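Local coordinates for carbohydrate kinase, FGGY (PDB 3H6E), which probably transfers a phosphate group to a carbohydrate, acting as a two-domain sugar kinase of the FGGY family, at residues Ile201-Ala204 with Gly205-Val208; Thr459-Asn462 with Arg463-Glu467; Ala50-Thr53 with Gly54-Leu57; Glu309-Thr312 with Arg313-Asp316. All blocks are in the same frame, centred on the assembly; numbering follows the deposited sequence.

Contact 1 of 4, residues Ile201-Ala204 with Gly205-Val208; sequences IVRA and GDTV
Asp206 grips Arg203 twice, once through its backbone and once through its side chain. Its amide N donates to Arg203 O at 2.7 Å, the bond that closes the type I beta turn running from Arg203 to Asp206. In the other direction Arg203 N donates to Asp206 OD2 over 3.0 Å, a reasonably straight bond of 150° at the hydrogen. The carboxylate is not met at its edge here: the N-H comes down on OD2 from above the carboxylate plane. With chi1 at -75°, Asp206 CG stands beside its own backbone N and anti to its carbonyl carbon, which folds the carboxylate back across the turn toward Arg203.

The same oxygen, OD2, packs against Arg203 CB at 3.3 Å, while the guanidinium swings off elsewhere: Arg203 NE ends 5.6 Å from Asp206 OD2, and its NH2 makes a weak hydrogen bond to His289 O. Val202 CG1 lies against the aspartate chain, 3.4 Å from Asp206 CB. The CB of Ala204 points away from 205-208 and packs on Leu231 and Glu167.

This turn carries the chain from the short strand 201-202, which pairs with 166-167, into the edge strand 207-210 of the six-stranded sheet. The carboxylate takes a main-chain N-H rather than the guanidinium, and this side-chain bond adds to the backbone one, so the two ends of the turn are joined twice; any attraction between the two charges is probably only a modest addition.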
ATOM      1  N   ILE A 201      14.100  -4.101 -16.179  1.00 23.88           N
ATOM      2  CA  ILE A 201      12.733  -3.734 -15.829  1.00 25.90           C
ATOM      3  C   ILE A 201      11.723  -4.247 -16.851  1.00 25.91           C
ATOM      4  O   ILE A 201      11.914  -4.115 -18.062  1.00 25.75           O
ATOM      5  CB  ILE A 201      12.573  -2.211 -15.664  1.00 24.68           C
ATOM      6  CG1 ILE A 201      13.197  -1.756 -14.342  1.00 24.43           C
ATOM      7  CG2 ILE A 201      11.102  -1.826 -15.724  1.00 23.03           C
ATOM      8  CD1 ILE A 201      13.204  -0.253 -14.144  1.00 23.72           C
ATOM      9  N   VAL A 202      10.653  -4.838 -16.337  1.00 25.48           N
ATOM     10  CA  VAL A 202       9.585  -5.400 -17.154  1.00 26.83           C
ATOM     11  C   VAL A 202       8.253  -4.898 -16.609  1.00 26.52           C
ATOM     12  O   VAL A 202       8.187  -4.408 -15.479  1.00 27.60           O
ATOM     13  CB  VAL A 202       9.648  -6.948 -17.141  1.00 26.64           C
ATOM     14  CG1 VAL A 202       8.280  -7.570 -16.972  1.00 26.05           C
ATOM     15  CG2 VAL A 202      10.342  -7.465 -18.390  1.00 25.91           C
ATOM     16  N   ARG A 203       7.203  -4.984 -17.416  1.00 28.24           N
ATOM     17  CA  ARG A 203       5.874  -4.570 -16.976  1.00 27.77           C
ATOM     18  C   ARG A 203       5.180  -5.692 -16.210  1.00 29.30           C
ATOM     19  O   ARG A 203       5.255  -6.859 -16.594  1.00 28.50           O
ATOM     20  CB  ARG A 203       5.047  -4.093 -18.170  1.00 29.57           C
ATOM     21  CG  ARG A 203       5.753  -2.989 -18.945  1.00 32.98           C
ATOM     22  CD  ARG A 203       4.974  -2.509 -20.156  1.00 39.48           C
ATOM     23  NE  ARG A 203       3.965  -1.507 -19.815  1.00 45.98           N
ATOM     24  CZ  ARG A 203       4.239  -0.303 -19.319  1.00 41.07           C
ATOM     25  NH1 ARG A 203       5.494   0.058 -19.081  1.00 39.97           N
ATOM     26  NH2 ARG A 203       3.250   0.538 -19.048  1.00 36.53           N
ATOM     27  N   ALA A 204       4.515  -5.322 -15.117  1.00 31.26           N
ATOM     28  CA  ALA A 204       3.898  -6.276 -14.191  1.00 29.07           C
ATOM     29  C   ALA A 204       3.099  -7.388 -14.871  1.00 30.34           C
ATOM     30  O   ALA A 204       3.061  -8.521 -14.386  1.00 31.18           O
ATOM     31  CB  ALA A 204       3.018  -5.533 -13.180  1.00 26.91           C
ATOM     32  N   GLY A 205       2.459  -7.063 -15.990  1.00 30.17           N
ATOM     33  CA  GLY A 205       1.633  -8.023 -16.696  1.00 31.16           C
ATOM     34  C   GLY A 205       2.379  -8.854 -17.724  1.00 32.86           C
ATOM     35  O   GLY A 205       1.829  -9.815 -18.267  1.00 32.04           O
ATOM     36  N   ASP A 206       3.627  -8.480 -18.002  1.00 30.95           N
ATOM     37  CA  ASP A 206       4.460  -9.224 -18.938  1.00 30.63           C
ATOM     38  C   ASP A 206       4.691 -10.628 -18.429  1.00 30.21           C
ATOM     39  O   ASP A 206       4.596 -10.881 -17.233  1.00 31.77           O
ATOM     40  CB  ASP A 206       5.813  -8.538 -19.135  1.00 31.08           C
ATOM     41  CG  ASP A 206       5.716  -7.304 -19.999  1.00 31.11           C
ATOM     42  OD1 ASP A 206       4.727  -7.190 -20.752  1.00 31.66           O
ATOM     43  OD2 ASP A 206       6.628  -6.450 -19.926  1.00 31.37           O
ATOM     44  N   THR A 207       4.997 -11.540 -19.343  1.00 33.25           N
ATOM     45  CA  THR A 207       5.330 -12.906 -18.970  1.00 32.94           C
ATOM     46  C   THR A 207       6.822 -13.005 -18.693  1.00 34.11           C
ATOM     47  O   THR A 207       7.643 -12.710 -19.564  1.00 36.52           O
ATOM     48  CB  THR A 207       4.970 -13.905 -20.083  1.00 34.28           C
ATOM     49  OG1 THR A 207       3.572 -13.808 -20.388  1.00 36.34           O
ATOM     50  CG2 THR A 207       5.291 -15.320 -19.641  1.00 35.00           C
ATOM     51  N   VAL A 208       7.172 -13.403 -17.477  1.00 35.25           N
ATOM     52  CA  VAL A 208       8.569 -13.612 -17.129  1.00 36.09           C
ATOM     53  C   VAL A 208       9.081 -14.852 -17.850  1.00 36.34           C
ATOM     54  O   VAL A 208      10.212 -14.883 -18.333  1.00 37.91           O
ATOM     55  CB  VAL A 208       8.763 -13.780 -15.611  1.00 34.74           C
ATOM     56  CG1 VAL A 208      10.238 -13.968 -15.283  1.00 34.56           C
ATOM     57  CG2 VAL A 208       8.206 -12.579 -14.877  1.00 31.53           C
TER

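Contact 2 of 4, residues Thr459-Asn462 with Arg463-Glu467; sequences TYRN and RWQAE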
ATOM      1  N   THR A 459     -20.223  25.101   8.523  1.00 50.39           N
ATOM      2  CA  THR A 459     -20.051  25.863   9.752  1.00 51.66           C
ATOM      3  C   THR A 459     -19.077  25.124  10.655  1.00 50.57           C
ATOM      4  O   THR A 459     -18.143  25.711  11.200  1.00 51.57           O
ATOM      5  CB  THR A 459     -21.392  26.034  10.492  1.00 53.28           C
ATOM      6  OG1 THR A 459     -22.404  26.444   9.565  1.00 55.94           O
ATOM      7  CG2 THR A 459     -21.270  27.068  11.604  1.00 51.80           C
ATOM      8  N   TYR A 460     -19.300  23.822  10.788  1.00 50.70           N
ATOM      9  CA  TYR A 460     -18.448  22.953  11.590  1.00 48.53           C
ATOM     10  C   TYR A 460     -17.002  22.989  11.110  1.00 46.69           C
ATOM     11  O   TYR A 460     -16.099  23.344  11.868  1.00 46.68           O
ATOM     12  CB  TYR A 460     -18.980  21.525  11.534  1.00 46.97           C
ATOM     13  CG  TYR A 460     -18.377  20.575  12.543  1.00 46.67           C
ATOM     14  CD1 TYR A 460     -18.867  20.506  13.843  1.00 46.67           C
ATOM     15  CD2 TYR A 460     -17.336  19.727  12.189  1.00 44.77           C
ATOM     16  CE1 TYR A 460     -18.329  19.626  14.763  1.00 46.42           C
ATOM     17  CE2 TYR A 460     -16.790  18.844  13.103  1.00 43.93           C
ATOM     18  CZ  TYR A 460     -17.288  18.797  14.387  1.00 43.97           C
ATOM     19  OH  TYR A 460     -16.747  17.916  15.293  1.00 37.75           O
ATOM     20  N   ARG A 461     -16.780  22.625   9.849  1.00 48.31           N
ATOM     21  CA  ARG A 461     -15.427  22.619   9.305  1.00 48.87           C
ATOM     22  C   ARG A 461     -14.814  24.007   9.335  1.00 48.06           C
ATOM     23  O   ARG A 461     -13.618  24.157   9.577  1.00 46.60           O
ATOM     24  CB  ARG A 461     -15.380  22.078   7.876  1.00 47.41           C
ATOM     25  CG  ARG A 461     -13.969  22.124   7.295  1.00 48.32           C
ATOM     26  CD  ARG A 461     -13.855  21.434   5.945  1.00 44.81           C
ATOM     27  NE  ARG A 461     -13.983  22.366   4.830  1.00 49.12           N
ATOM     28  CZ  ARG A 461     -13.506  22.134   3.612  1.00 44.74           C
ATOM     29  NH1 ARG A 461     -12.864  21.001   3.357  1.00 38.69           N
ATOM     30  NH2 ARG A 461     -13.664  23.034   2.651  1.00 41.91           N
ATOM     31  N   ASN A 462     -15.637  25.017   9.076  1.00 50.03           N
ATOM     32  CA  ASN A 462     -15.183  26.400   9.134  1.00 50.43           C
ATOM     33  C   ASN A 462     -14.615  26.732  10.509  1.00 48.75           C
ATOM     34  O   ASN A 462     -13.510  27.269  10.620  1.00 47.39           O
ATOM     35  CB  ASN A 462     -16.313  27.360   8.759  1.00 49.82           C
ATOM     36  CG  ASN A 462     -16.574  27.392   7.266  1.00 50.38           C
ATOM     37  OD1 ASN A 462     -15.641  27.378   6.465  1.00 48.97           O
ATOM     38  ND2 ASN A 462     -17.846  27.441   6.886  1.00 50.52           N
ATOM     39  N   ARG A 463     -15.369  26.399  11.554  1.00 48.93           N
ATOM     40  CA  ARG A 463     -14.878  26.558  12.919  1.00 49.86           C
ATOM     41  C   ARG A 463     -13.601  25.748  13.132  1.00 48.38           C
ATOM     42  O   ARG A 463     -12.580  26.287  13.562  1.00 47.12           O
ATOM     43  CB  ARG A 463     -15.948  26.162  13.945  1.00 50.50           C
ATOM     44  CG  ARG A 463     -16.739  27.345  14.492  1.00 55.39           C
ATOM     45  CD  ARG A 463     -18.016  27.605  13.706  1.00 54.95           C
ATOM     46  NE  ARG A 463     -19.218  27.414  14.520  1.00 56.46           N
ATOM     47  CZ  ARG A 463     -19.858  26.257  14.669  1.00 57.60           C
ATOM     48  NH1 ARG A 463     -19.423  25.158  14.063  1.00 54.04           N
ATOM     49  NH2 ARG A 463     -20.943  26.198  15.431  1.00 60.47           N
ATOM     50  N   TRP A 464     -13.665  24.457  12.818  1.00 47.89           N
ATOM     51  CA  TRP A 464     -12.512  23.568  12.940  1.00 47.51           C
ATOM     52  C   TRP A 464     -11.271  24.164  12.278  1.00 45.28           C
ATOM     53  O   TRP A 464     -10.240  24.350  12.925  1.00 44.04           O
ATOM     54  CB  TRP A 464     -12.830  22.196  12.336  1.00 45.90           C
ATOM     55  CG  TRP A 464     -11.746  21.170  12.516  1.00 42.58           C
ATOM     56  CD1 TRP A 464     -11.438  20.492  13.663  1.00 41.20           C
ATOM     57  CD2 TRP A 464     -10.839  20.691  11.514  1.00 40.48           C
ATOM     58  NE1 TRP A 464     -10.390  19.632  13.438  1.00 37.15           N
ATOM     59  CE2 TRP A 464     -10.004  19.733  12.128  1.00 37.45           C
ATOM     60  CE3 TRP A 464     -10.646  20.985  10.159  1.00 40.30           C
ATOM     61  CZ2 TRP A 464      -8.996  19.067  11.434  1.00 35.53           C
ATOM     62  CZ3 TRP A 464      -9.639  20.324   9.473  1.00 36.93           C
ATOM     63  CH2 TRP A 464      -8.828  19.376  10.112  1.00 35.23           C
ATOM     64  N   GLN A 465     -11.381  24.465  10.989  1.00 46.53           N
ATOM     65  CA  GLN A 465     -10.268  25.032  10.235  1.00 47.67           C
ATOM     66  C   GLN A 465      -9.724  26.295  10.895  1.00 47.95           C
ATOM     67  O   GLN A 465      -8.519  26.411  11.133  1.00 45.00           O
ATOM     68  CB  GLN A 465     -10.685  25.316   8.790  1.00 46.89           C
ATOM     69  CG  GLN A 465     -10.717  24.078   7.909  1.00 47.54           C
ATOM     70  CD  GLN A 465     -11.125  24.389   6.483  1.00 52.12           C
ATOM     71  OE1 GLN A 465     -11.288  23.486   5.660  1.00 49.65           O
ATOM     72  NE2 GLN A 465     -11.297  25.673   6.184  1.00 52.46           N
ATOM     73  N   ALA A 466     -10.616  27.235  11.194  1.00 48.05           N
ATOM     74  CA  ALA A 466     -10.229  28.468  11.870  1.00 48.43           C
ATOM     75  C   ALA A 466      -9.433  28.161  13.138  1.00 48.38           C
ATOM     76  O   ALA A 466      -8.323  28.661  13.325  1.00 49.11           O
ATOM     77  CB  ALA A 466     -11.457  29.303  12.198  1.00 46.95           C
ATOM     78  N   GLU A 467     -10.007  27.325  13.998  1.00 46.44           N
ATOM     79  CA  GLU A 467      -9.352  26.927  15.239  1.00 47.77           C
ATOM     80  C   GLU A 467      -7.952  26.362  15.014  1.00 47.94           C
ATOM     81  O   GLU A 467      -7.007  26.745  15.702  1.00 49.23           O
ATOM     82  CB  GLU A 467     -10.212  25.916  15.996  1.00 47.17           C
ATOM     83  CG  GLU A 467     -11.380  26.541  16.738  1.00 48.38           C
ATOM     84  CD  GLU A 467     -10.945  27.260  17.997  1.00 48.30           C
ATOM     85  OE1 GLU A 467     -10.125  26.697  18.754  1.00 46.38           O
ATOM     86  OE2 GLU A 467     -11.426  28.388  18.233  1.00 48.78           O
TER
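The residues Thr459-Asn462 and Arg463-Glu467 form one unbroken run of alpha helix, and four successive i to i+4 bonds link Thr459, Tyr460, Arg461 and Asn462 to Arg463, Trp464, Gln465 and Ala466. The second, Trp464 N to Tyr460 O, is nearly linear at 178° and spans 2.8 Å; the third, Gln465 N to Arg461 O, measures 2.7 Å.

Thr459 and Arg463 lie alongside each other, pointing the same way. The arginine chain bends at chi2 and chi3 and curls back toward the start of the helix, which lays the face of its guanidinium over the threonine methyl: Thr459 CG2 sits 3.5 Å from Arg463 CZ, over the centre of the group. From there Arg463 NH1 also reaches Thr459 O in a weak bond of 3.2 Å, so that carbonyl receives both the amide and the side chain of the same arginine. The threonine hydroxyl turns to Asp456 instead.

Two residues further along, Gln465 sets its OE1 over a face of the Arg461 guanidinium, 3.0 Å from Arg461 NE. The angle is too poor for a hydrogen bond, and the two planes stand 37° apart; the carbonyl dipole probably still gains from the positive charge. Arg461 NH1 forms a salt bridge with Asp379.

Tyr460 and Trp464 fasten the helix to the C-terminal half of the protein. Their OH and NE1 hydrogen-bond to Arg336 O and Ile338 O, at and beside strand 337-339, while their rings pack on Leu372, Leu376 and Val377 of helix 363-384, with helix 328-333 also touching Tyr460.

Contact 3 of 4, residues Ala50-Thr53 with Gly54-Leu57; sequences APDT and GRWL
Two side-chain settings bring Asp52 and Arg55 together in the first turn of helix 50-63. The aspartate CG is swung anti to the backbone N (chi1 -174°), while Arg55 starts out beside its own N and stays extended from CG to NE, running back toward the N-terminal end. The chains cross at about a right angle, and Arg55 NH1 comes to 3.0 Å from Asp52 OD1. This is a salt bridge, but the hydrogen bond within it is weak, bent to 122° at the hydrogen. OD1 meets the guanidinium at its edge, in plane, although the carboxylate itself is turned 55° from that plane.

One face of the guanidinium lies over the Pro51 carbonyl, with Arg55 CZ 3.9 Å from Pro51 O, and NH2 passes Pro51 CB at 3.8 Å. The backbone beneath is helical: Gly54 N bonds to Ala50 O at 2.9 Å and Leu57 N to Thr53 O at 3.0 Å, whereas Arg55 N makes only weak bonds, divided between Pro51 O and Asp52 O. Asp49 supports this helix start, its OD1 accepting from Asp52 N and its O bonding to Thr53 OG1.

Asp52 has a second charged partner, as OD2 forms a salt bridge with Arg35 of strand 29-36. Trp56 packs across strands 17-23 and 29-36, while Thr53 and Leu57 face strand 9-13 and Trp156 of helix 152-159, so the helix lies against the N-terminal sheet.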
ATOM      1  N   ALA A  50      12.874 -16.340   3.129  1.00 44.48           N
ATOM      2  CA  ALA A  50      12.753 -16.753   1.734  1.00 44.68           C
ATOM      3  C   ALA A  50      12.835 -18.268   1.537  1.00 46.26           C
ATOM      4  O   ALA A  50      11.943 -18.861   0.933  1.00 46.71           O
ATOM      5  CB  ALA A  50      13.797 -16.041   0.871  1.00 41.84           C
ATOM      6  N   PRO A  51      13.906 -18.900   2.043  1.00 48.02           N
ATOM      7  CA  PRO A  51      14.053 -20.342   1.816  1.00 48.51           C
ATOM      8  C   PRO A  51      12.805 -21.094   2.258  1.00 47.49           C
ATOM      9  O   PRO A  51      12.275 -21.918   1.515  1.00 49.04           O
ATOM     10  CB  PRO A  51      15.233 -20.723   2.720  1.00 46.72           C
ATOM     11  CG  PRO A  51      15.981 -19.458   2.935  1.00 47.31           C
ATOM     12  CD  PRO A  51      14.954 -18.370   2.933  1.00 46.60           C
ATOM     13  N   ASP A  52      12.336 -20.783   3.460  1.00 46.38           N
ATOM     14  CA  ASP A  52      11.235 -21.509   4.074  1.00 45.82           C
ATOM     15  C   ASP A  52       9.892 -21.235   3.402  1.00 47.82           C
ATOM     16  O   ASP A  52       9.073 -22.140   3.246  1.00 50.47           O
ATOM     17  CB  ASP A  52      11.164 -21.175   5.562  1.00 45.84           C
ATOM     18  CG  ASP A  52      10.143 -22.006   6.293  1.00 48.20           C
ATOM     19  OD1 ASP A  52      10.248 -23.251   6.257  1.00 48.43           O
ATOM     20  OD2 ASP A  52       9.241 -21.409   6.914  1.00 49.64           O
ATOM     21  N   THR A  53       9.659 -19.987   3.013  1.00 45.82           N
ATOM     22  CA  THR A  53       8.424 -19.644   2.321  1.00 45.45           C
ATOM     23  C   THR A  53       8.374 -20.342   0.968  1.00 46.63           C
ATOM     24  O   THR A  53       7.310 -20.780   0.520  1.00 46.78           O
ATOM     25  CB  THR A  53       8.276 -18.127   2.128  1.00 43.70           C
ATOM     26  OG1 THR A  53       8.035 -17.510   3.398  1.00 43.51           O
ATOM     27  CG2 THR A  53       7.114 -17.822   1.196  1.00 40.37           C
ATOM     28  N   GLY A  54       9.535 -20.445   0.328  1.00 44.28           N
ATOM     29  CA  GLY A  54       9.654 -21.158  -0.929  1.00 43.60           C
ATOM     30  C   GLY A  54       9.156 -22.581  -0.783  1.00 46.76           C
ATOM     31  O   GLY A  54       8.521 -23.124  -1.685  1.00 47.41           O
ATOM     32  N   ARG A  55       9.441 -23.185   0.367  1.00 47.98           N
ATOM     33  CA  ARG A  55       8.973 -24.536   0.653  1.00 48.43           C
ATOM     34  C   ARG A  55       7.456 -24.578   0.815  1.00 49.08           C
ATOM     35  O   ARG A  55       6.769 -25.251   0.048  1.00 50.93           O
ATOM     36  CB  ARG A  55       9.664 -25.103   1.895  1.00 48.90           C
ATOM     37  CG  ARG A  55      11.176 -25.127   1.782  1.00 49.39           C
ATOM     38  CD  ARG A  55      11.827 -25.772   2.996  1.00 49.45           C
ATOM     39  NE  ARG A  55      13.221 -25.358   3.145  1.00 47.41           N
ATOM     40  CZ  ARG A  55      13.653 -24.530   4.090  1.00 47.96           C
ATOM     41  NH1 ARG A  55      12.800 -24.035   4.976  1.00 47.62           N
ATOM     42  NH2 ARG A  55      14.939 -24.201   4.158  1.00 48.17           N
ATOM     43  N   TRP A  56       6.937 -23.857   1.806  1.00 48.86           N
ATOM     44  CA  TRP A  56       5.497 -23.838   2.048  1.00 49.94           C
ATOM     45  C   TRP A  56       4.706 -23.706   0.752  1.00 50.44           C
ATOM     46  O   TRP A  56       3.682 -24.365   0.569  1.00 53.22           O
ATOM     47  CB  TRP A  56       5.107 -22.700   2.994  1.00 49.50           C
ATOM     48  CG  TRP A  56       3.618 -22.463   3.060  1.00 49.58           C
ATOM     49  CD1 TRP A  56       2.690 -23.251   3.683  1.00 49.39           C
ATOM     50  CD2 TRP A  56       2.888 -21.370   2.481  1.00 49.69           C
ATOM     51  NE1 TRP A  56       1.433 -22.717   3.530  1.00 47.47           N
ATOM     52  CE2 TRP A  56       1.526 -21.564   2.797  1.00 49.91           C
ATOM     53  CE3 TRP A  56       3.253 -20.247   1.730  1.00 48.04           C
ATOM     54  CZ2 TRP A  56       0.530 -20.676   2.388  1.00 49.18           C
ATOM     55  CZ3 TRP A  56       2.261 -19.367   1.323  1.00 44.95           C
ATOM     56  CH2 TRP A  56       0.917 -19.587   1.654  1.00 46.45           C
ATOM     57  N   LEU A  57       5.185 -22.854  -0.147  1.00 50.21           N
ATOM     58  CA  LEU A  57       4.423 -22.532  -1.350  1.00 50.02           C
ATOM     59  C   LEU A  57       4.668 -23.510  -2.502  1.00 51.21           C
ATOM     60  O   LEU A  57       3.978 -23.462  -3.516  1.00 51.78           O
ATOM     61  CB  LEU A  57       4.650 -21.075  -1.775  1.00 49.46           C
ATOM     62  CG  LEU A  57       5.632 -20.711  -2.884  1.00 47.70           C
ATOM     63  CD1 LEU A  57       4.909 -20.649  -4.218  1.00 45.44           C
ATOM     64  CD2 LEU A  57       6.271 -19.366  -2.574  1.00 47.63           C
TER

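Contact 4 of 4, residues Glu309-Thr312 with Arg313-Asp316; sequences EIDT and RRVD
The turn that follows helix 300-308 is where Glu309 and Arg313 meet in a salt bridge, Glu309 OE1 standing 2.8 Å from Arg313 NH2. The side chains run alongside each other in the same direction. OE1 approaches near the guanidinium plane, at the edge, but the carboxylate is rotated 72° against that plane, so the pair engages through one oxygen and not as a coplanar bidentate pair.

Ile310 fills in over a face of the same guanidinium. Its CG1 branch takes the position between the backbone N and the carbonyl carbon (chi1 56°), which carries CD1 to 3.5 Å from Arg313 NH1, offset toward the rim of the group. Arg313 also gives its NE to Ile308 O and makes a cation-pi contact with Trp363 of helix 363-384.

Glu309 is the first residue to leave helical geometry, with a positive phi of 71°, and the chain then passes through a 3-10 segment that begins at Asp311 on the way to helix 321-326 of the C-terminal domain. Two backbone bonds bind this turn: Arg313 N to Ile310 O at 2.9 Å, and Arg314 N to Asp311 O, longer at 3.3 Å.

Asp311 and Arg314 form another salt bridge, less certain because Arg314 NH1 is modelled too near the carboxylate. Arg314 NE also has a like-charged neighbour close by in Arg396 NH1, and Arg313 O accepts a hydrogen bond from Arg367 on helix 363-384.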
ATOM      1  N   GLU A 309      -9.908   4.251  22.876  1.00 32.63           N
ATOM      2  CA  GLU A 309      -9.203   3.424  23.856  1.00 31.94           C
ATOM      3  C   GLU A 309      -9.151   1.924  23.551  1.00 31.99           C
ATOM      4  O   GLU A 309      -8.069   1.339  23.522  1.00 33.18           O
ATOM      5  CB  GLU A 309      -9.761   3.667  25.263  1.00 33.21           C
ATOM      6  CG  GLU A 309      -9.614   5.107  25.739  1.00 31.48           C
ATOM      7  CD  GLU A 309     -10.169   5.329  27.138  1.00 34.04           C
ATOM      8  OE1 GLU A 309     -10.642   4.355  27.761  1.00 32.55           O
ATOM      9  OE2 GLU A 309     -10.130   6.484  27.617  1.00 34.53           O
ATOM     10  N   ILE A 310     -10.305   1.300  23.323  1.00 31.64           N
ATOM     11  CA  ILE A 310     -10.361  -0.157  23.198  1.00 32.62           C
ATOM     12  C   ILE A 310     -11.168  -0.649  21.996  1.00 33.27           C
ATOM     13  O   ILE A 310     -12.069   0.039  21.517  1.00 32.90           O
ATOM     14  CB  ILE A 310     -10.922  -0.810  24.489  1.00 31.93           C
ATOM     15  CG1 ILE A 310     -12.298  -0.233  24.828  1.00 31.86           C
ATOM     16  CG2 ILE A 310      -9.965  -0.613  25.660  1.00 29.70           C
ATOM     17  CD1 ILE A 310     -12.852  -0.732  26.143  1.00 31.91           C
ATOM     18  N   ASP A 311     -10.840  -1.852  21.529  1.00 33.21           N
ATOM     19  CA  ASP A 311     -11.511  -2.467  20.384  1.00 37.27           C
ATOM     20  C   ASP A 311     -13.027  -2.413  20.521  1.00 39.32           C
ATOM     21  O   ASP A 311     -13.758  -2.389  19.528  1.00 40.74           O
ATOM     22  CB  ASP A 311     -11.094  -3.933  20.240  1.00 39.08           C
ATOM     23  CG  ASP A 311      -9.679  -4.098  19.724  1.00 40.10           C
ATOM     24  OD1 ASP A 311      -9.394  -5.154  19.117  1.00 42.10           O
ATOM     25  OD2 ASP A 311      -8.853  -3.182  19.919  1.00 41.40           O
ATOM     26  N   THR A 312     -13.487  -2.412  21.765  1.00 38.09           N
ATOM     27  CA  THR A 312     -14.906  -2.470  22.082  1.00 37.53           C
ATOM     28  C   THR A 312     -15.669  -1.215  21.653  1.00 39.18           C
ATOM     29  O   THR A 312     -16.896  -1.230  21.526  1.00 40.50           O
ATOM     30  CB  THR A 312     -15.103  -2.739  23.592  1.00 35.85           C
ATOM     31  OG1 THR A 312     -15.218  -4.151  23.806  1.00 36.61           O
ATOM     32  CG2 THR A 312     -16.348  -2.045  24.123  1.00 37.74           C
ATOM     33  N   ARG A 313     -14.939  -0.132  21.415  1.00 37.88           N
ATOM     34  CA  ARG A 313     -15.566   1.131  21.044  1.00 36.46           C
ATOM     35  C   ARG A 313     -15.078   1.626  19.678  1.00 35.45           C
ATOM     36  O   ARG A 313     -15.154   2.814  19.365  1.00 34.59           O
ATOM     37  CB  ARG A 313     -15.347   2.173  22.147  1.00 35.80           C
ATOM     38  CG  ARG A 313     -15.833   1.698  23.513  1.00 37.15           C
ATOM     39  CD  ARG A 313     -15.846   2.813  24.545  1.00 37.73           C
ATOM     40  NE  ARG A 313     -14.507   3.120  25.035  1.00 39.90           N
ATOM     41  CZ  ARG A 313     -14.035   2.743  26.221  1.00 39.13           C
ATOM     42  NH1 ARG A 313     -14.798   2.051  27.057  1.00 37.11           N
ATOM     43  NH2 ARG A 313     -12.799   3.070  26.577  1.00 37.24           N
ATOM     44  N   ARG A 314     -14.579   0.697  18.866  1.00 36.65           N
ATOM     45  CA  ARG A 314     -14.222   0.995  17.482  1.00 35.79           C
ATOM     46  C   ARG A 314     -15.417   1.592  16.745  1.00 35.29           C
ATOM     47  O   ARG A 314     -16.526   1.065  16.815  1.00 38.00           O
ATOM     48  CB  ARG A 314     -13.757  -0.273  16.765  1.00 34.89           C
ATOM     49  CG  ARG A 314     -12.261  -0.525  16.807  1.00 36.02           C
ATOM     50  CD  ARG A 314     -11.939  -1.880  16.196  1.00 38.19           C
ATOM     51  NE  ARG A 314     -10.660  -1.892  15.491  1.00 41.03           N
ATOM     52  CZ  ARG A 314      -9.526  -2.367  15.998  1.00 42.45           C
ATOM     53  NH1 ARG A 314      -9.508  -2.872  17.224  1.00 42.39           N
ATOM     54  NH2 ARG A 314      -8.411  -2.341  15.278  1.00 39.16           N
ATOM     55  N   VAL A 315     -15.185   2.685  16.026  1.00 34.74           N
ATOM     56  CA  VAL A 315     -16.263   3.416  15.366  1.00 33.86           C
ATOM     57  C   VAL A 315     -16.840   2.714  14.133  1.00 35.23           C
ATOM     58  O   VAL A 315     -17.759   3.232  13.500  1.00 33.53           O
ATOM     59  CB  VAL A 315     -15.806   4.820  14.948  1.00 32.60           C
ATOM     60  CG1 VAL A 315     -15.310   5.598  16.157  1.00 32.20           C
ATOM     61  CG2 VAL A 315     -14.729   4.724  13.872  1.00 32.11           C
ATOM     62  N   ASP A 316     -16.308   1.544  13.790  1.00 35.19           N
ATOM     63  CA  ASP A 316     -16.777   0.825  12.606  1.00 36.58           C
ATOM     64  C   ASP A 316     -17.709  -0.347  12.927  1.00 38.05           C
ATOM     65  O   ASP A 316     -18.220  -1.004  12.017  1.00 37.55           O
ATOM     66  CB  ASP A 316     -15.600   0.349  11.742  1.00 34.33           C
ATOM     67  CG  ASP A 316     -14.702  -0.642  12.462  1.00 36.31           C
ATOM     68  OD1 ASP A 316     -14.459  -0.462  13.675  1.00 36.76           O
ATOM     69  OD2 ASP A 316     -14.231  -1.598  11.808  1.00 34.82           O
TER

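Along the chain the order is contact 3, contact 1, contact 4, contact 2, each closing before the next opens. Contacts 3 and 1 share the N-terminal half: helix 50-63 lies against the six-stranded sheet whose edge strand 207-210 follows the turn of contact 1, and their centres are 23 Å apart. Contacts 4 and 2 belong to the C-terminal half, 26 Å apart between centres, and both touch helix 363-384. The pairs lie far from each other, contacts 2 and 3 being separated by 53 Å between centres. None of the four touches another, and each pair stays within one half, in keeping with the two-domain architecture of FGGY kinases.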